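Local atomic coordinates of beta-Lactamase/D-Alanine Carboxypeptidase (Pseudomonas syringae pv. tomato, PDB entry 5EVI), a protein that probably hydrolyses beta-lactam antibiotics to substituted beta-amino acids, as a class-C beta-lactamase, consistent with a role in antibiotic resistance. Residues 107-110 / 111-114; 238-241 / 242-245; 256-259 / 260-263; 264-267 / 268-271. All coordinates share one frame; numbering follows the deposited sequence.

In the fold
Followed from the N terminus, the four contacts come in series, each a local turn, cap or hairpin; none nests within another. Contact 1 bends the loop after helix 70-83 into helix 112-115. Contact 2 ends helix 232-243. Contact 3 turns the end of helix 250-258 into strand 262-266, and contact 4 takes up that strand directly, folding it back as strand 269-271. F238 and A241 of contact 2 pack on L256 of contact 3, joining the two successive helices, and N242 reaches R260 in the turn beyond. F111 and H112 of contact 1 pack on Y263 and F264, so the short helix 112-115 lies against the hairpin. Contacts 1 and 2 do not touch, their centres about 26 Å apart.

Contact 1. Residues 107-110 / 111-114; sequences KIPV and FHLG
P109 and F111 lie side by side and point the same way, the proline CB resting 3.5 Å from CE2 of the F111 ring. The approach is oblique, onto the CD2-CE2 side of the ring. H112 flanks the same proline: its CD2 comes 3.9 Å from CD of P109, and the in-plane edge of the imidazole faces the carbonyl O of P109, with CD2 to O at 3.5 Å. I108 closes in on that ring from another direction. The two side chains cross at about a right angle, and CG2 of I108, anti to its backbone N, stops 3.6 Å from CD2 of H112.

Behind these side chains stands the entry into the short, weakly bonded helix 112-115, marked by successive i to i+3 backbone bonds. The N-H of L113 bonds to V110 O at 3.0 Å, nearly straight at the hydrogen (164°) though the donor lies above the carbonyl plane, and G114 N bonds to F111 O. F111 carries CG between its backbone N and carbonyl carbon (chi1 74°), which lays the ring back beside P109. A second shell fixes the imidazole, whose ND1 is hydrogen-bonded to T117 OG1.

V110 and L113 turn to helix 156-169, where V110 meets L162 and L113 packs on S158, L161 and I165. The F111 ring meets that of Y263 in strand 262-266, planes about 15° apart, while G114 is joined by a backbone hydrogen bond to A274, beyond strand 269-271.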
ATOM      1  N   LYS D 107     -14.540  21.151  -4.290  1.00 48.63           N
ATOM      2  CA  LYS D 107     -15.270  21.318  -3.010  1.00 48.67           C
ATOM      3  C   LYS D 107     -15.411  20.045  -2.138  1.00 46.58           C
ATOM      4  O   LYS D 107     -15.999  20.111  -1.053  1.00 46.58           O
ATOM      5  CB  LYS D 107     -16.652  21.976  -3.237  1.00 49.96           C
ATOM      6  CG  LYS D 107     -17.737  21.105  -3.868  1.00 51.05           C
ATOM      7  CD  LYS D 107     -19.105  21.789  -3.808  1.00 51.36           C
ATOM      8  CE  LYS D 107     -20.245  20.823  -4.094  1.00 51.99           C
ATOM      9  NZ  LYS D 107     -21.596  21.433  -3.899  1.00 52.24           N
ATOM     10  N   ILE D 108     -14.887  18.910  -2.607  1.00 42.93           N
ATOM     11  CA  ILE D 108     -14.924  17.645  -1.856  1.00 40.23           C
ATOM     12  C   ILE D 108     -13.745  17.617  -0.878  1.00 37.61           C
ATOM     13  O   ILE D 108     -12.636  17.995  -1.263  1.00 37.19           O
ATOM     14  CB  ILE D 108     -14.822  16.419  -2.803  1.00 40.77           C
ATOM     15  CG1 ILE D 108     -15.988  16.413  -3.797  1.00 41.46           C
ATOM     16  CG2 ILE D 108     -14.812  15.105  -2.019  1.00 40.38           C
ATOM     17  CD1 ILE D 108     -15.753  15.553  -5.018  1.00 41.62           C
ATOM     18  N   PRO D 109     -13.971  17.163   0.382  1.00 35.53           N
ATOM     19  CA  PRO D 109     -12.839  17.033   1.325  1.00 33.28           C
ATOM     20  C   PRO D 109     -11.690  16.130   0.818  1.00 31.79           C
ATOM     21  O   PRO D 109     -11.934  15.166   0.091  1.00 30.48           O
ATOM     22  CB  PRO D 109     -13.496  16.447   2.582  1.00 34.33           C
ATOM     23  CG  PRO D 109     -14.925  16.902   2.519  1.00 34.73           C
ATOM     24  CD  PRO D 109     -15.271  16.935   1.054  1.00 34.91           C
ATOM     25  N   VAL D 110     -10.459  16.453   1.221  1.00 29.89           N
ATOM     26  CA  VAL D 110      -9.241  15.779   0.722  1.00 28.76           C
ATOM     27  C   VAL D 110      -9.173  14.301   1.130  1.00 26.61           C
ATOM     28  O   VAL D 110      -8.681  13.474   0.350  1.00 26.19           O
ATOM     29  CB  VAL D 110      -7.955  16.522   1.182  1.00 29.50           C
ATOM     30  CG1 VAL D 110      -6.671  15.758   0.837  1.00 30.32           C
ATOM     31  CG2 VAL D 110      -7.883  17.921   0.577  1.00 30.36           C
ATOM     32  N   PHE D 111      -9.669  13.971   2.325  1.00 24.43           N
ATOM     33  CA  PHE D 111      -9.534  12.605   2.864  1.00 23.92           C
ATOM     34  C   PHE D 111     -10.125  11.540   1.948  1.00 22.42           C
ATOM     35  O   PHE D 111      -9.584  10.441   1.844  1.00 22.38           O
ATOM     36  CB  PHE D 111     -10.099  12.485   4.289  1.00 23.71           C
ATOM     37  CG  PHE D 111     -11.604  12.493   4.389  1.00 23.91           C
ATOM     38  CD1 PHE D 111     -12.329  11.301   4.345  1.00 24.17           C
ATOM     39  CD2 PHE D 111     -12.296  13.682   4.607  1.00 24.60           C
ATOM     40  CE1 PHE D 111     -13.711  11.302   4.474  1.00 24.37           C
ATOM     41  CE2 PHE D 111     -13.689  13.685   4.740  1.00 24.56           C
ATOM     42  CZ  PHE D 111     -14.389  12.495   4.673  1.00 24.52           C
ATOM     43  N   HIS D 112     -11.213  11.887   1.261  1.00 21.23           N
ATOM     44  CA  HIS D 112     -11.852  10.987   0.294  1.00 20.73           C
ATOM     45  C   HIS D 112     -10.933  10.415  -0.799  1.00 19.99           C
ATOM     46  O   HIS D 112     -11.302   9.427  -1.446  1.00 19.13           O
ATOM     47  CB  HIS D 112     -12.993  11.709  -0.425  1.00 20.97           C
ATOM     48  CG  HIS D 112     -14.184  11.964   0.435  1.00 20.87           C
ATOM     49  ND1 HIS D 112     -15.006  10.958   0.892  1.00 20.74           N
ATOM     50  CD2 HIS D 112     -14.688  13.118   0.924  1.00 20.81           C
ATOM     51  CE1 HIS D 112     -15.982  11.487   1.612  1.00 20.45           C
ATOM     52  NE2 HIS D 112     -15.799  12.792   1.662  1.00 21.18           N
ATOM     53  N   LEU D 113      -9.802  11.069  -1.056  1.00 19.47           N
ATOM     54  CA  LEU D 113      -8.842  10.605  -2.061  1.00 19.55           C
ATOM     55  C   LEU D 113      -7.981   9.449  -1.568  1.00 19.45           C
ATOM     56  O   LEU D 113      -7.384   8.754  -2.379  1.00 18.63           O
ATOM     57  CB  LEU D 113      -7.896  11.736  -2.458  1.00 19.95           C
ATOM     58  CG  LEU D 113      -8.463  13.020  -3.079  1.00 20.50           C
ATOM     59  CD1 LEU D 113      -7.406  14.104  -3.033  1.00 21.17           C
ATOM     60  CD2 LEU D 113      -8.907  12.778  -4.511  1.00 21.27           C
ATOM     61  N   GLY D 114      -7.810   9.344  -0.252  1.00 19.13           N
ATOM     62  CA  GLY D 114      -7.179   8.183   0.371  1.00 19.60           C
ATOM     63  C   GLY D 114      -8.119   7.050   0.728  1.00 19.84           C
ATOM     64  O   GLY D 114      -7.663   5.948   1.039  1.00 21.29           O
TER

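Contact 2. Residues 238-241 / 242-245; sequences FVEA and NIGL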
ATOM      1  N   PHE D 238       8.702  -0.828   8.090  1.00 44.20           N
ATOM      2  CA  PHE D 238       7.521   0.017   7.919  1.00 42.23           C
ATOM      3  C   PHE D 238       6.289  -0.598   8.587  1.00 40.81           C
ATOM      4  O   PHE D 238       5.468   0.126   9.136  1.00 38.67           O
ATOM      5  CB  PHE D 238       7.249   0.277   6.434  1.00 41.64           C
ATOM      6  CG  PHE D 238       6.138   1.263   6.177  1.00 41.18           C
ATOM      7  CD1 PHE D 238       6.190   2.549   6.709  1.00 40.71           C
ATOM      8  CD2 PHE D 238       5.048   0.915   5.387  1.00 41.23           C
ATOM      9  CE1 PHE D 238       5.172   3.462   6.469  1.00 40.77           C
ATOM     10  CE2 PHE D 238       4.027   1.825   5.142  1.00 40.65           C
ATOM     11  CZ  PHE D 238       4.088   3.101   5.683  1.00 40.24           C
ATOM     12  N   VAL D 239       6.168  -1.925   8.530  1.00 40.68           N
ATOM     13  CA  VAL D 239       5.123  -2.652   9.275  1.00 41.40           C
ATOM     14  C   VAL D 239       5.321  -2.478  10.792  1.00 41.82           C
ATOM     15  O   VAL D 239       4.357  -2.256  11.532  1.00 41.88           O
ATOM     16  CB  VAL D 239       5.081  -4.154   8.888  1.00 41.05           C
ATOM     17  CG1 VAL D 239       4.163  -4.951   9.816  1.00 42.36           C
ATOM     18  CG2 VAL D 239       4.627  -4.316   7.447  1.00 40.63           C
ATOM     19  N   GLU D 240       6.568  -2.576  11.248  1.00 41.95           N
ATOM     20  CA  GLU D 240       6.894  -2.318  12.653  1.00 43.51           C
ATOM     21  C   GLU D 240       6.642  -0.861  13.080  1.00 43.02           C
ATOM     22  O   GLU D 240       6.242  -0.615  14.222  1.00 42.46           O
ATOM     23  CB  GLU D 240       8.324  -2.751  12.971  1.00 44.69           C
ATOM     24  CG  GLU D 240       8.444  -4.260  13.081  1.00 46.12           C
ATOM     25  CD  GLU D 240       9.868  -4.740  13.257  1.00 48.03           C
ATOM     26  OE1 GLU D 240      10.704  -4.002  13.829  1.00 50.24           O
ATOM     27  OE2 GLU D 240      10.151  -5.872  12.822  1.00 48.85           O
ATOM     28  N   ALA D 241       6.855   0.086  12.164  1.00 42.87           N
ATOM     29  CA  ALA D 241       6.462   1.485  12.385  1.00 42.96           C
ATOM     30  C   ALA D 241       4.954   1.611  12.630  1.00 42.68           C
ATOM     31  O   ALA D 241       4.533   2.337  13.530  1.00 40.69           O
ATOM     32  CB  ALA D 241       6.886   2.368  11.213  1.00 42.66           C
ATOM     33  N   ASN D 242       4.158   0.889  11.839  1.00 42.72           N
ATOM     34  CA  ASN D 242       2.695   0.850  12.022  1.00 43.85           C
ATOM     35  C   ASN D 242       2.222   0.067  13.255  1.00 45.63           C
ATOM     36  O   ASN D 242       1.187   0.400  13.838  1.00 45.56           O
ATOM     37  CB  ASN D 242       2.011   0.318  10.760  1.00 43.14           C
ATOM     38  CG  ASN D 242       1.931   1.366   9.675  1.00 42.63           C
ATOM     39  OD1 ASN D 242       1.103   2.271   9.754  1.00 42.91           O
ATOM     40  ND2 ASN D 242       2.801   1.270   8.673  1.00 42.47           N
ATOM     41  N   ILE D 243       2.962  -0.972  13.635  1.00 46.90           N
ATOM     42  CA  ILE D 243       2.710  -1.686  14.890  1.00 49.46           C
ATOM     43  C   ILE D 243       2.913  -0.744  16.084  1.00 51.62           C
ATOM     44  O   ILE D 243       2.132  -0.779  17.034  1.00 51.40           O
ATOM     45  CB  ILE D 243       3.606  -2.946  15.013  1.00 50.06           C
ATOM     46  CG1 ILE D 243       3.155  -4.011  14.007  1.00 50.93           C
ATOM     47  CG2 ILE D 243       3.560  -3.537  16.420  1.00 50.53           C
ATOM     48  CD1 ILE D 243       4.248  -4.972  13.591  1.00 50.86           C
ATOM     49  N   GLY D 244       3.955   0.091  16.014  1.00 53.33           N
ATOM     50  CA  GLY D 244       4.294   1.063  17.060  1.00 54.95           C
ATOM     51  C   GLY D 244       5.536   0.687  17.851  1.00 56.28           C
ATOM     52  O   GLY D 244       5.511   0.701  19.084  1.00 58.13           O
ATOM     53  N   LEU D 245       6.619   0.365  17.140  1.00 57.34           N
ATOM     54  CA  LEU D 245       7.901  -0.029  17.748  1.00 57.88           C
ATOM     55  C   LEU D 245       9.040   0.978  17.512  1.00 56.31           C
ATOM     56  O   LEU D 245      10.137   0.806  18.054  1.00 55.59           O
ATOM     57  CB  LEU D 245       8.339  -1.392  17.195  1.00 59.98           C
ATOM     58  CG  LEU D 245       7.309  -2.522  17.096  1.00 69.98           C
ATOM     59  CD1 LEU D 245       7.969  -3.801  16.601  1.00 76.68           C
ATOM     60  CD2 LEU D 245       6.626  -2.768  18.427  1.00 76.88           C
TER
HETATM   61  O   HOH W   1       1.822   3.243  14.419  1.00 26.04           O
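N242 reaches back one helical turn to F238 and gives two hydrogen bonds to its carbonyl oxygen. ND2 of N242 donates to F238 O at 2.9 Å, and the backbone N of N242 bonds to the same oxygen, at 3.1 Å, from the opposite face of the carbonyl plane. ND2 also stands over the centre of the F238 ring, 3.6 Å above its plane, the amide plane nearly perpendicular to the ring (85°). Two donors thus satisfy one buried carbonyl, and OD1 is left to take a hydrogen bond from R260 NH1. V239 and I243 complete the packed side: CG1 of V239, anti to its backbone N (chi1 171°), meets CD1 of I243 at 3.8 Å.

The C-terminal end is more open to solvent. G244, exposed and with positive phi, is the C-prime residue of a Schellman motif that ends the helix; L245 N returns to E240 O at 3.1 Å, and G244 N bonds the same oxygen from its other face. L245, partly exposed like E240, then lays CD1 against CG of E240, at 3.6 Å, while the carboxylate OE2 is held by Q42 and T37. A water donates to both A241 O and N242 O.

Around helix 232-243, V239 and N242 pack on strand 326-332, F238 stacks on F73 of helix 70-83, and F238 and A241 meet L256 of helix 250-258.

Contact 3. Residues 256-259 / 260-263; sequences LSDT and RIGY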
ATOM      1  N   LEU D 256       1.934   7.870  11.167  1.00 19.46           N
ATOM      2  CA  LEU D 256       1.706   6.433  10.980  1.00 19.67           C
ATOM      3  C   LEU D 256       0.327   6.004  11.508  1.00 19.68           C
ATOM      4  O   LEU D 256      -0.368   5.243  10.851  1.00 20.73           O
ATOM      5  CB  LEU D 256       2.802   5.610  11.668  1.00 19.96           C
ATOM      6  CG  LEU D 256       4.235   5.832  11.157  1.00 19.98           C
ATOM      7  CD1 LEU D 256       5.244   5.598  12.278  1.00 19.95           C
ATOM      8  CD2 LEU D 256       4.549   4.980   9.939  1.00 20.22           C
ATOM      9  N   SER D 257      -0.054   6.501  12.688  1.00 19.88           N
ATOM     10  CA  SER D 257      -1.299   6.101  13.350  1.00 19.68           C
ATOM     11  C   SER D 257      -2.538   6.599  12.590  1.00 19.13           C
ATOM     12  O   SER D 257      -3.527   5.856  12.414  1.00 18.83           O
ATOM     13  CB  SER D 257      -1.307   6.638  14.783  1.00 20.29           C
ATOM     14  OG  SER D 257      -2.462   6.220  15.469  1.00 21.27           O
ATOM     15  N   ASP D 258      -2.480   7.847  12.112  1.00 18.66           N
ATOM     16  CA  ASP D 258      -3.650   8.460  11.433  1.00 18.12           C
ATOM     17  C   ASP D 258      -4.031   7.799  10.092  1.00 17.65           C
ATOM     18  O   ASP D 258      -5.208   7.841   9.691  1.00 16.10           O
ATOM     19  CB  ASP D 258      -3.485   9.986  11.261  1.00 18.67           C
ATOM     20  CG  ASP D 258      -3.452  10.747  12.608  1.00 19.72           C
ATOM     21  OD1 ASP D 258      -3.731  10.109  13.656  1.00 20.30           O
ATOM     22  OD2 ASP D 258      -3.137  11.975  12.622  1.00 19.59           O
ATOM     23  N   THR D 259      -3.073   7.172   9.408  1.00 17.26           N
ATOM     24  CA  THR D 259      -3.402   6.388   8.209  1.00 16.96           C
ATOM     25  C   THR D 259      -4.291   5.171   8.521  1.00 17.18           C
ATOM     26  O   THR D 259      -5.016   4.756   7.652  1.00 16.73           O
ATOM     27  CB  THR D 259      -2.172   5.918   7.395  1.00 16.68           C
ATOM     28  OG1 THR D 259      -1.379   5.008   8.177  1.00 16.92           O
ATOM     29  CG2 THR D 259      -1.313   7.115   6.925  1.00 16.47           C
ATOM     30  N   ARG D 260      -4.235   4.621   9.741  1.00 17.66           N
ATOM     31  CA  ARG D 260      -5.091   3.461  10.156  1.00 19.12           C
ATOM     32  C   ARG D 260      -6.389   3.862  10.865  1.00 19.78           C
ATOM     33  O   ARG D 260      -7.020   3.058  11.541  1.00 19.74           O
ATOM     34  CB  ARG D 260      -4.296   2.442  10.982  1.00 20.44           C
ATOM     35  CG  ARG D 260      -3.007   1.956  10.320  1.00 21.57           C
ATOM     36  CD  ARG D 260      -2.168   1.004  11.185  1.00 22.88           C
ATOM     37  NE  ARG D 260      -2.137   1.322  12.615  1.00 23.45           N
ATOM     38  CZ  ARG D 260      -1.253   2.094  13.244  1.00 24.71           C
ATOM     39  NH1 ARG D 260      -0.236   2.698  12.600  1.00 24.62           N
ATOM     40  NH2 ARG D 260      -1.393   2.285  14.561  1.00 25.39           N
ATOM     41  N   ILE D 261      -6.760   5.138  10.743  1.00 20.42           N
ATOM     42  CA  ILE D 261      -8.115   5.599  11.052  1.00 20.93           C
ATOM     43  C   ILE D 261      -9.153   5.052  10.043  1.00 21.15           C
ATOM     44  O   ILE D 261      -9.003   5.195   8.830  1.00 20.88           O
ATOM     45  CB  ILE D 261      -8.147   7.141  11.138  1.00 21.36           C
ATOM     46  CG1 ILE D 261      -7.370   7.599  12.382  1.00 21.66           C
ATOM     47  CG2 ILE D 261      -9.575   7.695  11.151  1.00 21.48           C
ATOM     48  CD1 ILE D 261      -7.102   9.098  12.408  1.00 21.59           C
ATOM     49  N   GLY D 262     -10.235   4.488  10.580  1.00 21.10           N
ATOM     50  CA  GLY D 262     -11.284   3.875   9.781  1.00 21.04           C
ATOM     51  C   GLY D 262     -12.355   4.882   9.430  1.00 21.15           C
ATOM     52  O   GLY D 262     -13.041   5.421  10.326  1.00 22.29           O
ATOM     53  N   TYR D 263     -12.527   5.123   8.138  1.00 20.59           N
ATOM     54  CA  TYR D 263     -13.473   6.153   7.669  1.00 20.87           C
ATOM     55  C   TYR D 263     -14.792   5.559   7.173  1.00 21.04           C
ATOM     56  O   TYR D 263     -15.838   6.172   7.355  1.00 20.75           O
ATOM     57  CB  TYR D 263     -12.834   6.972   6.564  1.00 20.54           C
ATOM     58  CG  TYR D 263     -11.738   7.902   6.982  1.00 20.70           C
ATOM     59  CD1 TYR D 263     -12.026   9.164   7.499  1.00 21.09           C
ATOM     60  CD2 TYR D 263     -10.392   7.552   6.803  1.00 20.96           C
ATOM     61  CE1 TYR D 263     -11.004  10.037   7.858  1.00 21.19           C
ATOM     62  CE2 TYR D 263      -9.363   8.415   7.145  1.00 21.11           C
ATOM     63  CZ  TYR D 263      -9.671   9.652   7.680  1.00 21.44           C
ATOM     64  OH  TYR D 263      -8.682  10.522   8.019  1.00 19.85           O
TER
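A type I beta turn from D258 to I261 carries the chain from helix 250-258 into strand 262-266, and the side chains of its first and last residues, D258 and I261, lie side by side pointing the same way. CD1 of I261 comes 3.7 Å from OD1 of the aspartate, while OD2 is engaged in a salt bridge with R254 one turn back. The turn is closed by I261 N to D258 O at 3.3 Å, a long bond with the donor well above the carbonyl plane. R260 N makes a shorter but more bent bond to S257 O, 3.0 Å and 141° at the hydrogen, again from above the carbonyl plane.

R260 leaves in another direction, crossing T259 at a slant and doubling back along the helix end. A bend at chi3 (-38°) folds the guanidinium over the backbone of L256 and S257, so that S257 O lies over one of its faces and NH1 comes 3.1 Å from L256 O, too poorly angled for a hydrogen bond. T259 turns to helix 70-83, packing on A75, T76 and T79. Its hydroxyl, lodged between backbone N and carbonyl carbon (chi1 64°), is thereby aimed back toward the preceding turn: OG1 donates to L256 O at 2.9 Å.

Contact 4. Residues 264-267 / 268-271; sequences FKVG and GMTQ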
ATOM      1  N   PHE D 264     -14.753   4.379   6.542  1.00 21.44           N
ATOM      2  CA  PHE D 264     -15.975   3.757   5.991  1.00 22.31           C
ATOM      3  C   PHE D 264     -16.066   2.247   6.256  1.00 22.81           C
ATOM      4  O   PHE D 264     -15.045   1.556   6.337  1.00 21.23           O
ATOM      5  CB  PHE D 264     -16.039   4.017   4.481  1.00 22.55           C
ATOM      6  CG  PHE D 264     -16.006   5.469   4.117  1.00 22.57           C
ATOM      7  CD1 PHE D 264     -17.186   6.218   4.086  1.00 22.79           C
ATOM      8  CD2 PHE D 264     -14.816   6.094   3.798  1.00 23.07           C
ATOM      9  CE1 PHE D 264     -17.166   7.562   3.763  1.00 22.26           C
ATOM     10  CE2 PHE D 264     -14.785   7.440   3.470  1.00 22.46           C
ATOM     11  CZ  PHE D 264     -15.964   8.177   3.447  1.00 22.99           C
ATOM     12  N   LYS D 265     -17.295   1.747   6.405  1.00 23.73           N
ATOM     13  CA  LYS D 265     -17.574   0.311   6.338  1.00 24.34           C
ATOM     14  C   LYS D 265     -17.955   0.005   4.891  1.00 24.49           C
ATOM     15  O   LYS D 265     -18.836   0.682   4.339  1.00 23.51           O
ATOM     16  CB  LYS D 265     -18.721  -0.085   7.285  1.00 25.43           C
ATOM     17  CG  LYS D 265     -18.314  -0.274   8.748  1.00 25.92           C
ATOM     18  CD  LYS D 265     -18.174  -1.748   9.128  1.00 26.41           C
ATOM     19  CE  LYS D 265     -17.118  -1.992  10.190  1.00 26.42           C
ATOM     20  NZ  LYS D 265     -17.155  -1.107  11.380  1.00 26.25           N
ATOM     21  N   VAL D 266     -17.288  -0.986   4.287  1.00 24.50           N
ATOM     22  CA  VAL D 266     -17.504  -1.374   2.866  1.00 25.61           C
ATOM     23  C   VAL D 266     -17.627  -2.892   2.830  1.00 25.88           C
ATOM     24  O   VAL D 266     -16.622  -3.595   2.765  1.00 27.21           O
ATOM     25  CB  VAL D 266     -16.347  -0.904   1.943  1.00 25.45           C
ATOM     26  CG1 VAL D 266     -16.673  -1.175   0.474  1.00 25.67           C
ATOM     27  CG2 VAL D 266     -16.072   0.583   2.131  1.00 26.00           C
ATOM     28  N   GLY D 267     -18.858  -3.398   2.899  1.00 26.49           N
ATOM     29  CA  GLY D 267     -19.088  -4.811   3.207  1.00 26.51           C
ATOM     30  C   GLY D 267     -18.474  -5.137   4.563  1.00 26.71           C
ATOM     31  O   GLY D 267     -18.681  -4.402   5.546  1.00 25.91           O
ATOM     32  N   GLY D 268     -17.668  -6.199   4.605  1.00 26.57           N
ATOM     33  CA  GLY D 268     -16.988  -6.621   5.834  1.00 26.52           C
ATOM     34  C   GLY D 268     -15.656  -5.918   6.138  1.00 26.32           C
ATOM     35  O   GLY D 268     -15.033  -6.197   7.162  1.00 27.21           O
HETATM   36  N   MSE D 269     -15.223  -5.025   5.249  1.00 25.09           N
HETATM   37  CA  MSE D 269     -13.936  -4.335   5.347  1.00 25.15           C
HETATM   38  C   MSE D 269     -14.145  -2.935   5.855  1.00 24.03           C
HETATM   39  O   MSE D 269     -15.105  -2.274   5.476  1.00 24.38           O
HETATM   40  CB  MSE D 269     -13.340  -4.349   3.935  1.00 26.49           C
HETATM   41  CG  MSE D 269     -12.249  -3.326   3.678  1.00 28.21           C
HETATM   42 SE   MSE D 269     -11.753  -3.713   1.827  0.46 31.26          SE
HETATM   43  CE  MSE D 269     -12.787  -2.230   1.064  1.00 31.01           C
ATOM     44  N   THR D 270     -13.251  -2.474   6.730  1.00 22.87           N
ATOM     45  CA  THR D 270     -13.188  -1.073   7.131  1.00 22.00           C
ATOM     46  C   THR D 270     -12.129  -0.438   6.230  1.00 21.09           C
ATOM     47  O   THR D 270     -11.034  -0.982   6.116  1.00 19.90           O
ATOM     48  CB  THR D 270     -12.819  -0.937   8.632  1.00 22.18           C
ATOM     49  OG1 THR D 270     -13.917  -1.383   9.435  1.00 22.67           O
ATOM     50  CG2 THR D 270     -12.492   0.512   9.010  1.00 22.17           C
ATOM     51  N   GLN D 271     -12.481   0.677   5.572  1.00 20.27           N
ATOM     52  CA  GLN D 271     -11.544   1.443   4.729  1.00 19.37           C
ATOM     53  C   GLN D 271     -10.804   2.493   5.555  1.00 18.62           C
ATOM     54  O   GLN D 271     -11.443   3.388   6.147  1.00 18.21           O
ATOM     55  CB  GLN D 271     -12.290   2.148   3.577  1.00 19.24           C
ATOM     56  CG  GLN D 271     -11.391   2.945   2.624  1.00 19.36           C
ATOM     57  CD  GLN D 271     -10.460   2.046   1.828  1.00 19.76           C
ATOM     58  OE1 GLN D 271     -10.918   1.129   1.154  1.00 20.31           O
ATOM     59  NE2 GLN D 271      -9.156   2.279   1.925  1.00 19.98           N
TER
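F264 to V266 and M269 to Q271 run antiparallel, the strand segments at 144° to each other, as a beta hairpin with a two-residue loop, closed by a type II' turn in which G267 takes the positive phi (59°) that favours glycine. The hydrogen-bonded pair V266 and M269 is joined both ways, V266 N to M269 O at 2.8 Å, nearly along the C=O axis, and M269 N to V266 O at 3.2 Å; at the other end Q271 N gives F264 O a 2.8 Å bond, whereas the return bond from F264 N to Q271 O is weak.

F264, V266, M269 and Q271 share one face of the sheet. V266 and the selenomethionine M269 lie side by side, pointing the same way; a bend at chi3 (101°) swings the M269 methyl CE back to within 3.9 Å of V266 CB. Q271 leads its amide away from F264, and OE1 accepts from R152 NH2. On the other face the non-hydrogen-bonded pair K265 and T270 meets where the folded lysine chain crosses the threonine obliquely, CE of K265 standing 3.3 Å from OG1 of T270.

The hairpin is flanked within the large antiparallel sheet by strand 299-308, touched by F264, K265 and V266, and by strand 276-278, touched by M269, T270 and Q271. F264 and Q271 also touch T115 of helix 112-115.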